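Local coordinates for protein glutathione transferase lambda1 (Populus trichocarpa, PDB 4PQH) that binds glutathione and, as a monomeric Lambda-class glutathione transferase, probably acts in detoxification, by thiol transfer or by conjugation to electrophiles, at residues Y34-A39 with N77-L82; N47-Q52 with Y98-F103; E117-L122 with F163-F168. All coordinates share one frame; numbering follows the deposited sequence.

Interaction 1: Y34-A39 with N77-L82; sequences YTCPYA and NKVPSL. With GSH (glutathione), chain C.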
loop_
_atom_site.group_PDB
_atom_site.type_symbol
_atom_site.label_atom_id
_atom_site.label_comp_id
_atom_site.label_asym_id
_atom_site.label_seq_id
_atom_site.Cartn_x
_atom_site.Cartn_y
_atom_site.Cartn_z
ATOM N N TYR A 34 4.702 -5.072 9.817
ATOM C CA TYR A 34 3.267 -5.369 9.813
ATOM C C TYR A 34 2.375 -4.125 9.881
ATOM O O TYR A 34 1.204 -4.178 9.494
ATOM C CB TYR A 34 2.902 -6.339 10.942
ATOM C CG TYR A 34 3.143 -7.803 10.630
ATOM C CD1 TYR A 34 2.650 -8.387 9.467
ATOM C CD2 TYR A 34 3.866 -8.605 11.503
ATOM C CE1 TYR A 34 2.867 -9.725 9.191
ATOM C CE2 TYR A 34 4.093 -9.941 11.233
ATOM C CZ TYR A 34 3.590 -10.497 10.076
ATOM O OH TYR A 34 3.816 -11.827 9.814
ATOM N N THR A 35 2.917 -3.010 10.366
ATOM C CA THR A 35 2.124 -1.793 10.507
ATOM C C THR A 35 2.513 -0.661 9.556
ATOM O O THR A 35 1.953 0.431 9.638
ATOM C CB THR A 35 2.185 -1.255 11.943
ATOM O OG1 THR A 35 3.554 -1.034 12.303
ATOM C CG2 THR A 35 1.551 -2.243 12.909
ATOM N N CYS A 36 3.462 -0.909 8.658
ATOM C CA CYS A 36 3.892 0.129 7.722
ATOM C C CYS A 36 2.940 0.237 6.533
ATOM O O CYS A 36 2.754 -0.737 5.804
ATOM C CB CYS A 36 5.314 -0.159 7.218
ATOM S SG CYS A 36 5.900 0.996 5.940
ATOM N N PRO A 37 2.350 1.427 6.310
ATOM C CA PRO A 37 1.414 1.525 5.175
ATOM C C PRO A 37 2.080 1.390 3.799
ATOM O O PRO A 37 1.449 0.891 2.865
ATOM C CB PRO A 37 0.804 2.925 5.334
ATOM C CG PRO A 37 1.848 3.709 6.105
ATOM C CD PRO A 37 2.509 2.710 7.025
ATOM N N TYR A 38 3.324 1.829 3.662
ATOM C CA TYR A 38 4.031 1.668 2.397
ATOM C C TYR A 38 4.226 0.192 2.083
ATOM O O TYR A 38 4.022 -0.254 0.945
ATOM C CB TYR A 38 5.383 2.384 2.457
ATOM C CG TYR A 38 5.238 3.868 2.650
ATOM C CD1 TYR A 38 4.911 4.697 1.587
ATOM C CD2 TYR A 38 5.417 4.443 3.901
ATOM C CE1 TYR A 38 4.770 6.058 1.767
ATOM C CE2 TYR A 38 5.278 5.792 4.086
ATOM C CZ TYR A 38 4.960 6.597 3.024
ATOM O OH TYR A 38 4.826 7.946 3.226
ATOM N N ALA A 39 4.600 -0.574 3.103
ATOM C CA ALA A 39 4.771 -2.014 2.948
ATOM C C ALA A 39 3.429 -2.699 2.690
ATOM O O ALA A 39 3.344 -3.659 1.914
ATOM C CB ALA A 39 5.459 -2.605 4.179
ATOM N N ASN A 77 17.792 0.797 4.271
ATOM C CA ASN A 77 17.298 0.508 5.615
ATOM C C ASN A 77 15.876 1.006 5.856
ATOM O O ASN A 77 15.576 1.607 6.892
ATOM C CB ASN A 77 18.258 1.077 6.666
ATOM C CG ASN A 77 18.072 0.450 8.034
ATOM O OD1 ASN A 77 17.585 -0.670 8.160
ATOM N ND2 ASN A 77 18.469 1.176 9.070
ATOM N N LYS A 78 15.013 0.765 4.876
ATOM C CA LYS A 78 13.589 1.042 5.007
ATOM C C LYS A 78 12.797 -0.146 4.490
ATOM O O LYS A 78 13.338 -0.969 3.749
ATOM C CB LYS A 78 13.203 2.299 4.225
ATOM C CG LYS A 78 13.853 3.577 4.743
ATOM C CD LYS A 78 13.365 4.804 3.988
ATOM C CE LYS A 78 13.960 6.079 4.568
ATOM N NZ LYS A 78 13.557 7.283 3.787
ATOM N N VAL A 79 11.535 -0.243 4.907
ATOM C CA VAL A 79 10.602 -1.212 4.324
ATOM C C VAL A 79 9.539 -0.459 3.537
ATOM O O VAL A 79 9.201 0.665 3.881
ATOM C CB VAL A 79 9.928 -2.107 5.398
ATOM C CG1 VAL A 79 10.949 -3.047 6.023
ATOM C CG2 VAL A 79 9.227 -1.261 6.462
ATOM N N PRO A 80 8.993 -1.074 2.471
ATOM C CA PRO A 80 9.262 -2.426 1.972
ATOM C C PRO A 80 10.465 -2.514 1.051
ATOM O O PRO A 80 10.888 -1.526 0.451
ATOM C CB PRO A 80 8.007 -2.742 1.157
ATOM C CG PRO A 80 7.602 -1.408 0.619
ATOM C CD PRO A 80 7.895 -0.426 1.730
ATOM N N SER A 81 10.997 -3.721 0.940
ATOM C CA SER A 81 11.910 -4.060 -0.135
ATOM C C SER A 81 11.561 -5.465 -0.620
ATOM O O SER A 81 11.007 -6.275 0.134
ATOM C CB SER A 81 13.372 -3.956 0.308
ATOM O OG SER A 81 13.712 -4.953 1.253
ATOM N N LEU A 82 11.875 -5.736 -1.881
ATOM C CA LEU A 82 11.543 -7.005 -2.505
ATOM C C LEU A 82 12.812 -7.644 -3.029
ATOM O O LEU A 82 13.530 -7.043 -3.832
ATOM C CB LEU A 82 10.562 -6.797 -3.658
ATOM C CG LEU A 82 10.128 -8.070 -4.392
ATOM C CD1 LEU A 82 9.249 -8.935 -3.497
ATOM C CD2 LEU A 82 9.423 -7.723 -5.692
HETATM N N1 GSH C . 9.254 6.053 -0.132
HETATM C CA1 GSH C . 9.292 4.794 0.587
HETATM C C1 GSH C . 8.304 3.881 -0.078
HETATM O O11 GSH C . 7.371 4.381 -0.742
HETATM O O12 GSH C . 8.428 2.645 0.012
HETATM C CB1 GSH C . 8.931 5.006 2.060
HETATM C CG1 GSH C . 9.208 3.782 2.930
HETATM C CD1 GSH C . 9.115 4.160 4.392
HETATM O OE1 GSH C . 9.087 5.523 4.746
HETATM N N2 GSH C . 9.067 3.188 5.306
HETATM C CA2 GSH C . 9.232 3.547 6.710
HETATM C C2 GSH C . 10.506 2.996 7.270
HETATM O O2 GSH C . 11.050 1.811 6.755
HETATM C CB2 GSH C . 8.093 3.019 7.569
HETATM S SG2 GSH C . 6.531 3.917 7.376
HETATM N N3 GSH C . 11.087 3.659 8.268
HETATM C CA3 GSH C . 12.278 3.109 8.885
HETATM C C3 GSH C . 13.426 4.086 8.852
HETATM O O31 GSH C . 14.494 3.823 9.447
HETATM O O32 GSH C . 13.331 5.162 8.221
#

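Interaction 2: N47-Q52 with Y98-F103; sequences NCKGLQ and YIDSHF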
loop_
_atom_site.group_PDB
_atom_site.type_symbol
_atom_site.label_atom_id
_atom_site.label_comp_id
_atom_site.label_asym_id
_atom_site.label_seq_id
_atom_site.Cartn_x
_atom_site.Cartn_y
_atom_site.Cartn_z
ATOM N N ASN A 47 -1.218 -10.299 -2.310
ATOM C CA ASN A 47 -2.420 -11.065 -2.025
ATOM C C ASN A 47 -3.427 -11.001 -3.156
ATOM O O ASN A 47 -4.038 -12.010 -3.500
ATOM C CB ASN A 47 -3.089 -10.567 -0.755
ATOM C CG ASN A 47 -2.298 -10.891 0.499
ATOM O OD1 ASN A 47 -1.194 -11.440 0.446
ATOM N ND2 ASN A 47 -2.870 -10.551 1.642
ATOM N N CYS A 48 -3.604 -9.816 -3.732
ATOM C CA CYS A 48 -4.591 -9.640 -4.797
ATOM C C CYS A 48 -4.237 -10.455 -6.027
ATOM O O CYS A 48 -5.113 -10.820 -6.815
ATOM C CB CYS A 48 -4.717 -8.169 -5.176
ATOM S SG CYS A 48 -5.558 -7.170 -3.950
ATOM N N LYS A 49 -2.959 -10.761 -6.196
ATOM C CA LYS A 49 -2.522 -11.560 -7.327
ATOM C C LYS A 49 -2.410 -13.046 -6.990
ATOM O O LYS A 49 -2.022 -13.845 -7.839
ATOM C CB LYS A 49 -1.204 -11.013 -7.880
ATOM C CG LYS A 49 -1.356 -9.644 -8.510
ATOM C CD LYS A 49 -0.043 -9.124 -9.084
ATOM C CE LYS A 49 0.261 -9.774 -10.424
ATOM N NZ LYS A 49 -0.634 -9.253 -11.503
ATOM N N GLY A 50 -2.779 -13.425 -5.770
ATOM C CA GLY A 50 -2.721 -14.821 -5.354
ATOM C C GLY A 50 -1.305 -15.358 -5.183
ATOM O O GLY A 50 -1.038 -16.538 -5.400
ATOM N N LEU A 51 -0.392 -14.493 -4.757
ATOM C CA LEU A 51 1.026 -14.841 -4.726
ATOM C C LEU A 51 1.539 -15.215 -3.340
ATOM O O LEU A 51 2.742 -15.142 -3.084
ATOM C CB LEU A 51 1.850 -13.684 -5.287
ATOM C CG LEU A 51 1.554 -13.324 -6.749
ATOM C CD1 LEU A 51 2.222 -12.015 -7.130
ATOM C CD2 LEU A 51 1.994 -14.443 -7.684
ATOM N N GLN A 52 0.634 -15.620 -2.453
ATOM C CA GLN A 52 1.018 -15.934 -1.078
ATOM C C GLN A 52 2.043 -17.069 -1.001
ATOM O O GLN A 52 2.922 -17.058 -0.141
ATOM C CB GLN A 52 -0.216 -16.255 -0.221
ATOM C CG GLN A 52 -1.215 -15.101 -0.075
ATOM C CD GLN A 52 -2.320 -15.117 -1.120
ATOM O OE1 GLN A 52 -2.143 -15.618 -2.233
ATOM N NE2 GLN A 52 -3.471 -14.559 -0.763
ATOM N N TYR A 98 6.040 -3.357 -10.210
ATOM C CA TYR A 98 6.960 -4.435 -10.534
ATOM C C TYR A 98 6.329 -5.808 -10.305
ATOM O O TYR A 98 6.385 -6.674 -11.182
ATOM C CB TYR A 98 8.255 -4.288 -9.722
ATOM C CG TYR A 98 9.240 -5.393 -10.018
ATOM C CD1 TYR A 98 10.132 -5.288 -11.076
ATOM C CD2 TYR A 98 9.259 -6.553 -9.253
ATOM C CE1 TYR A 98 11.022 -6.310 -11.356
ATOM C CE2 TYR A 98 10.138 -7.570 -9.523
ATOM C CZ TYR A 98 11.021 -7.445 -10.571
ATOM O OH TYR A 98 11.908 -8.462 -10.832
ATOM N N ILE A 99 5.719 -6.007 -9.142
ATOM C CA ILE A 99 5.068 -7.278 -8.855
ATOM C C ILE A 99 3.945 -7.549 -9.853
ATOM O O ILE A 99 3.800 -8.666 -10.356
ATOM C CB ILE A 99 4.552 -7.343 -7.402
ATOM C CG1 ILE A 99 5.744 -7.474 -6.451
ATOM C CG2 ILE A 99 3.583 -8.520 -7.227
ATOM C CD1 ILE A 99 5.371 -7.455 -4.995
ATOM N N ASP A 100 3.186 -6.509 -10.172
ATOM C CA ASP A 100 2.072 -6.658 -11.093
ATOM C C ASP A 100 2.525 -7.175 -12.454
ATOM O O ASP A 100 1.789 -7.910 -13.118
ATOM C CB ASP A 100 1.344 -5.327 -11.260
ATOM C CG ASP A 100 0.071 -5.453 -12.074
ATOM O OD1 ASP A 100 -0.689 -6.434 -11.876
ATOM O OD2 ASP A 100 -0.169 -4.558 -12.911
ATOM N N SER A 101 3.738 -6.808 -12.850
ATOM C CA SER A 101 4.226 -7.069 -14.195
ATOM C C SER A 101 5.286 -8.158 -14.277
ATOM O O SER A 101 5.851 -8.384 -15.344
ATOM C CB SER A 101 4.744 -5.779 -14.831
ATOM O OG SER A 101 5.870 -5.289 -14.133
ATOM N N HIS A 102 5.547 -8.842 -13.168
ATOM C CA HIS A 102 6.581 -9.870 -13.158
ATOM C C HIS A 102 6.142 -11.148 -12.480
ATOM O O HIS A 102 6.946 -12.050 -12.282
ATOM C CB HIS A 102 7.853 -9.357 -12.476
ATOM C CG HIS A 102 8.609 -8.360 -13.294
ATOM N ND1 HIS A 102 8.271 -7.026 -13.337
ATOM C CD2 HIS A 102 9.668 -8.509 -14.125
ATOM C CE1 HIS A 102 9.098 -6.391 -14.149
ATOM N NE2 HIS A 102 9.955 -7.270 -14.641
ATOM N N PHE A 103 4.867 -11.220 -12.117
ATOM C CA PHE A 103 4.325 -12.408 -11.480
ATOM C C PHE A 103 2.972 -12.743 -12.088
ATOM O O PHE A 103 2.319 -11.887 -12.679
ATOM C CB PHE A 103 4.162 -12.195 -9.971
ATOM C CG PHE A 103 5.458 -12.036 -9.226
ATOM C CD1 PHE A 103 6.099 -10.810 -9.174
ATOM C CD2 PHE A 103 6.027 -13.114 -8.571
ATOM C CE1 PHE A 103 7.287 -10.659 -8.482
ATOM C CE2 PHE A 103 7.216 -12.973 -7.883
ATOM C CZ PHE A 103 7.845 -11.743 -7.836
HETATM O O HOH W 1 -0.099 -11.016 -13.559
#

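Interaction 3: E117-L122 with F163-F168; sequences EFAEDL and FFLGQF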
loop_
_atom_site.group_PDB
_atom_site.type_symbol
_atom_site.label_atom_id
_atom_site.label_comp_id
_atom_site.label_asym_id
_atom_site.label_seq_id
_atom_site.Cartn_x
_atom_site.Cartn_y
_atom_site.Cartn_z
ATOM N N GLU A 117 -2.950 7.229 -18.113
ATOM C CA GLU A 117 -2.578 8.632 -17.908
ATOM C C GLU A 117 -3.169 9.187 -16.617
ATOM O O GLU A 117 -2.492 9.880 -15.858
ATOM C CB GLU A 117 -3.028 9.494 -19.092
ATOM C CG GLU A 117 -2.859 10.992 -18.871
ATOM C CD GLU A 117 -3.456 11.823 -19.988
ATOM O OE1 GLU A 117 -3.719 11.268 -21.074
ATOM O OE2 GLU A 117 -3.670 13.034 -19.778
ATOM N N PHE A 118 -4.435 8.885 -16.374
ATOM C CA PHE A 118 -5.103 9.346 -15.168
ATOM C C PHE A 118 -4.456 8.699 -13.954
ATOM O O PHE A 118 -4.274 9.347 -12.916
ATOM C CB PHE A 118 -6.596 9.013 -15.229
ATOM C CG PHE A 118 -7.413 9.674 -14.158
ATOM C CD1 PHE A 118 -7.513 11.054 -14.099
ATOM C CD2 PHE A 118 -8.102 8.915 -13.230
ATOM C CE1 PHE A 118 -8.271 11.661 -13.118
ATOM C CE2 PHE A 118 -8.855 9.519 -12.247
ATOM C CZ PHE A 118 -8.947 10.889 -12.195
ATOM N N ALA A 119 -4.093 7.425 -14.095
ATOM C CA ALA A 119 -3.424 6.692 -13.024
ATOM C C ALA A 119 -2.133 7.385 -12.628
ATOM O O ALA A 119 -1.822 7.496 -11.444
ATOM C CB ALA A 119 -3.150 5.251 -13.442
ATOM N N GLU A 120 -1.377 7.849 -13.613
ATOM C CA GLU A 120 -0.130 8.524 -13.308
ATOM C C GLU A 120 -0.382 9.843 -12.575
ATOM O O GLU A 120 0.363 10.186 -11.660
ATOM C CB GLU A 120 0.718 8.697 -14.571
ATOM C CG GLU A 120 1.155 7.364 -15.180
ATOM C CD GLU A 120 1.910 6.477 -14.192
ATOM O OE1 GLU A 120 2.665 7.009 -13.350
ATOM O OE2 GLU A 120 1.748 5.243 -14.257
ATOM N N ASP A 121 -1.446 10.557 -12.937
ATOM C CA ASP A 121 -1.855 11.743 -12.180
ATOM C C ASP A 121 -2.124 11.398 -10.712
ATOM O O ASP A 121 -1.737 12.139 -9.804
ATOM C CB ASP A 121 -3.109 12.388 -12.789
ATOM C CG ASP A 121 -2.848 13.034 -14.136
ATOM O OD1 ASP A 121 -1.684 13.383 -14.423
ATOM O OD2 ASP A 121 -3.821 13.207 -14.902
ATOM N N LEU A 122 -2.780 10.265 -10.480
ATOM C CA LEU A 122 -3.150 9.861 -9.125
ATOM C C LEU A 122 -1.971 9.329 -8.320
ATOM O O LEU A 122 -1.866 9.588 -7.120
ATOM C CB LEU A 122 -4.280 8.834 -9.170
ATOM C CG LEU A 122 -5.600 9.409 -9.681
ATOM C CD1 LEU A 122 -6.660 8.321 -9.697
ATOM C CD2 LEU A 122 -6.035 10.595 -8.833
ATOM N N PHE A 163 -13.967 2.109 -8.586
ATOM C CA PHE A 163 -12.573 2.352 -8.209
ATOM C C PHE A 163 -11.983 3.488 -9.024
ATOM O O PHE A 163 -12.650 4.046 -9.884
ATOM C CB PHE A 163 -11.779 1.054 -8.365
ATOM C CG PHE A 163 -12.235 -0.025 -7.428
ATOM C CD1 PHE A 163 -12.017 0.082 -6.065
ATOM C CD2 PHE A 163 -12.911 -1.132 -7.899
ATOM C CE1 PHE A 163 -12.447 -0.918 -5.205
ATOM C CE2 PHE A 163 -13.329 -2.125 -7.039
ATOM C CZ PHE A 163 -13.110 -2.014 -5.697
ATOM N N PHE A 164 -10.749 3.883 -8.722
ATOM C CA PHE A 164 -10.171 5.055 -9.376
ATOM C C PHE A 164 -10.143 4.986 -10.898
ATOM O O PHE A 164 -10.422 5.979 -11.569
ATOM C CB PHE A 164 -8.765 5.361 -8.851
ATOM C CG PHE A 164 -8.746 5.967 -7.475
ATOM C CD1 PHE A 164 -9.174 7.267 -7.272
ATOM C CD2 PHE A 164 -8.296 5.231 -6.395
ATOM C CE1 PHE A 164 -9.154 7.828 -6.002
ATOM C CE2 PHE A 164 -8.260 5.787 -5.123
ATOM C CZ PHE A 164 -8.695 7.086 -4.930
ATOM N N LEU A 165 -9.826 3.812 -11.441
ATOM C CA LEU A 165 -9.807 3.635 -12.891
ATOM C C LEU A 165 -11.024 2.850 -13.359
ATOM O O LEU A 165 -10.981 2.184 -14.386
ATOM C CB LEU A 165 -8.524 2.932 -13.327
ATOM C CG LEU A 165 -7.247 3.562 -12.766
ATOM C CD1 LEU A 165 -6.066 2.787 -13.308
ATOM C CD2 LEU A 165 -7.150 5.049 -13.109
ATOM N N GLY A 166 -12.116 2.949 -12.613
ATOM C CA GLY A 166 -13.304 2.159 -12.892
ATOM C C GLY A 166 -13.156 0.796 -12.241
ATOM O O GLY A 166 -13.586 0.572 -11.109
ATOM N N GLN A 167 -12.523 -0.124 -12.950
ATOM C CA GLN A 167 -12.252 -1.408 -12.333
ATOM C C GLN A 167 -11.012 -1.330 -11.437
ATOM O O GLN A 167 -10.159 -0.434 -11.572
ATOM C CB GLN A 167 -12.162 -2.524 -13.379
ATOM C CG GLN A 167 -13.516 -2.884 -14.037
ATOM C CD GLN A 167 -14.507 -3.519 -13.062
ATOM O OE1 GLN A 167 -14.348 -4.669 -12.656
ATOM N NE2 GLN A 167 -15.540 -2.772 -12.695
ATOM N N PHE A 168 -10.958 -2.246 -10.478
ATOM C CA PHE A 168 -9.911 -2.308 -9.456
ATOM C C PHE A 168 -8.497 -2.299 -10.048
ATOM O O PHE A 168 -8.220 -2.971 -11.049
ATOM C CB PHE A 168 -10.139 -3.576 -8.631
ATOM C CG PHE A 168 -9.236 -3.718 -7.444
ATOM C CD1 PHE A 168 -9.442 -2.963 -6.306
ATOM C CD2 PHE A 168 -8.219 -4.659 -7.447
ATOM C CE1 PHE A 168 -8.603 -3.100 -5.209
ATOM C CE2 PHE A 168 -7.395 -4.820 -6.337
ATOM C CZ PHE A 168 -7.597 -4.038 -5.216
#

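Interaction 1: Y34-A39 with N77-L82
Val-79 N donates to glutathione O2 at 2.8 Å, and Val-79 O accepts from glutathione N2 at 2.9 Å, so one residue pairs with the peptide ligand as a neighbouring strand would. Both bonds use main chain, which leaves the valine side chain to pack: CG2 lies against Cys-36 SG. The peptide bond between Val-79 and Pro-80 is cis, the cis-proline turn of thioredoxin-like folds, and it brings the proline ring against the start of helix 37-48. Pro-80 CD meets Tyr-38 CB at 3.8 Å and Pro-80 CB meets Ala-39 CB at 4.0 Å, where a small methyl suits the close approach of the loop. The Tyr-38 ring extends beyond the proline to the ligand, with glutathione CB1 over the centre of one face and glutathione SG2 in plane at its edge. Cys-36 is the N-cap of the helix. Its SG, anti to the backbone N (chi1 175°), accepts from Ala-39 N at 3.5 Å and faces glutathione SG2 at 3.3 Å, beyond disulfide bond length. Covalent attachment of glutathione to Cys-36 is known for this protein, so the facing sulfurs are consistent with thiol transfer through a mixed disulfide.

Interaction 2: N47-Q52 with Y98-F103
Lys-49 bends the end of its chain at chi3 (78°) and chi4 (73°), while Asp-100 sets CG anti to its backbone N, and these turns bring ammonium and carboxylate together. The two side chains cross at about a right angle. Lys-49 NZ reaches Asp-100 OD1 at 2.8 Å in a salt bridge, on the anti side of the carboxylate and 26° out of its plane. The same NZ donates to Asp-100 O at 3.2 Å, on a lone pair of that carbonyl, and to a water 2.8 Å away that in turn donates to Phe-103 O. With Pro-106 O, four oxygens surround three N-H, so at least one N-H is probably shared; the bond to Asp-100 O is the longest of those measured here. Leu-108 N also donates to Asp-100 OD1. A buried lysine suits this place because its long apolar chain passes over the helix turn before its charge meets the acceptors. An alanine here would probably leave Asp-100 without this countercharge and the carbonyls of Asp-100 and Pro-106 without this donor. Beyond Gly-50, whose positive phi ends helix 37-48 in a Schellman motif, Leu-51 CD1 touches Phe-103 CB at 3.4 Å and Ile-99 CG2 at 3.8 Å. The forked leucine end sets CD2 against Phe-103 CB as well. Salt bridge and leucine contact together join the C-terminal ends of helices 37-48 and 92-102, the pair that packs on one face of the sheet in the thioredoxin-like domain of glutathione transferases.

Interaction 3: E117-L122 with F163-F168
Ala-119 and Leu-165 mark the nearest approach of two unlike backbones, their CA atoms 7.1 Å apart: segment 117-122 is wholly helical, part of helix 113-137, whereas segment 163-168 is an irregular loop leading into helix 170-190. Both belong to the all-helical part of the glutathione transferase fold. The loop is shaped by a type I beta turn from Phe-163 to Gly-166, in which Gly-166 N donates to Phe-163 O and Phe-163 N donates to Gly-166 O. At the backbone angles of Gly-166 a CB would press on the carbonyl oxygen of Leu-165, hence the glycine. Asp-172, in the first turn of helix 170-190, accepts from Phe-164 N and ties the turn to the helix that follows.

With the turn so fixed, Phe-164 and Leu-165 are presented to the helix. Leu-165 CD1 rests on Ala-119 CB at 3.8 Å; the small methyl lets the leucine come close to the helix surface. Its other branch, CD2, lies beside Phe-118 CD2, the two side chains sliding past each other in opposite directions. One turn further on, Leu-122 CD1 touches Phe-164 CD1 at 3.6 Å and Phe-164 CB at 3.7 Å, approaching the ring obliquely. The Phe-164 ring offers area to Leu-122, Trp-204 and Tyr-175 at once, from helices 113-137, 199-208 and 170-190. Phe-118 has CG anti to its backbone N (chi1 -169°), which carries its ring along the helix to Leu-122, whose CG lies 4.1 Å above one face, offset toward the rim. The edge of the same ring turns to the loop: Phe-164 O lies there, near the ring plane, 3.9 Å from Phe-118 CE2.

Interactions 1 and 2 share helix 37-48, one at its start beside glutathione and the other at its end, with centres 16 Å apart. Their segments alternate along the chain, and they touch where Leu-82 CD2, on the sheet, packs on Tyr-98 and Ile-99 of helix 92-102. Ligand site and helix-end packing thus belong to one thioredoxin-like unit. Interaction 3 follows both in sequence and lies in the helical part of the fold, 23 Å from interaction 1 between centres and away from the annotated glutathione sites. It nevertheless meets interaction 2, 19 Å off between centres, through Cys-48 SG and Phe-168 CE2 at 3.8 Å, a point where the two parts of the monomer pack together.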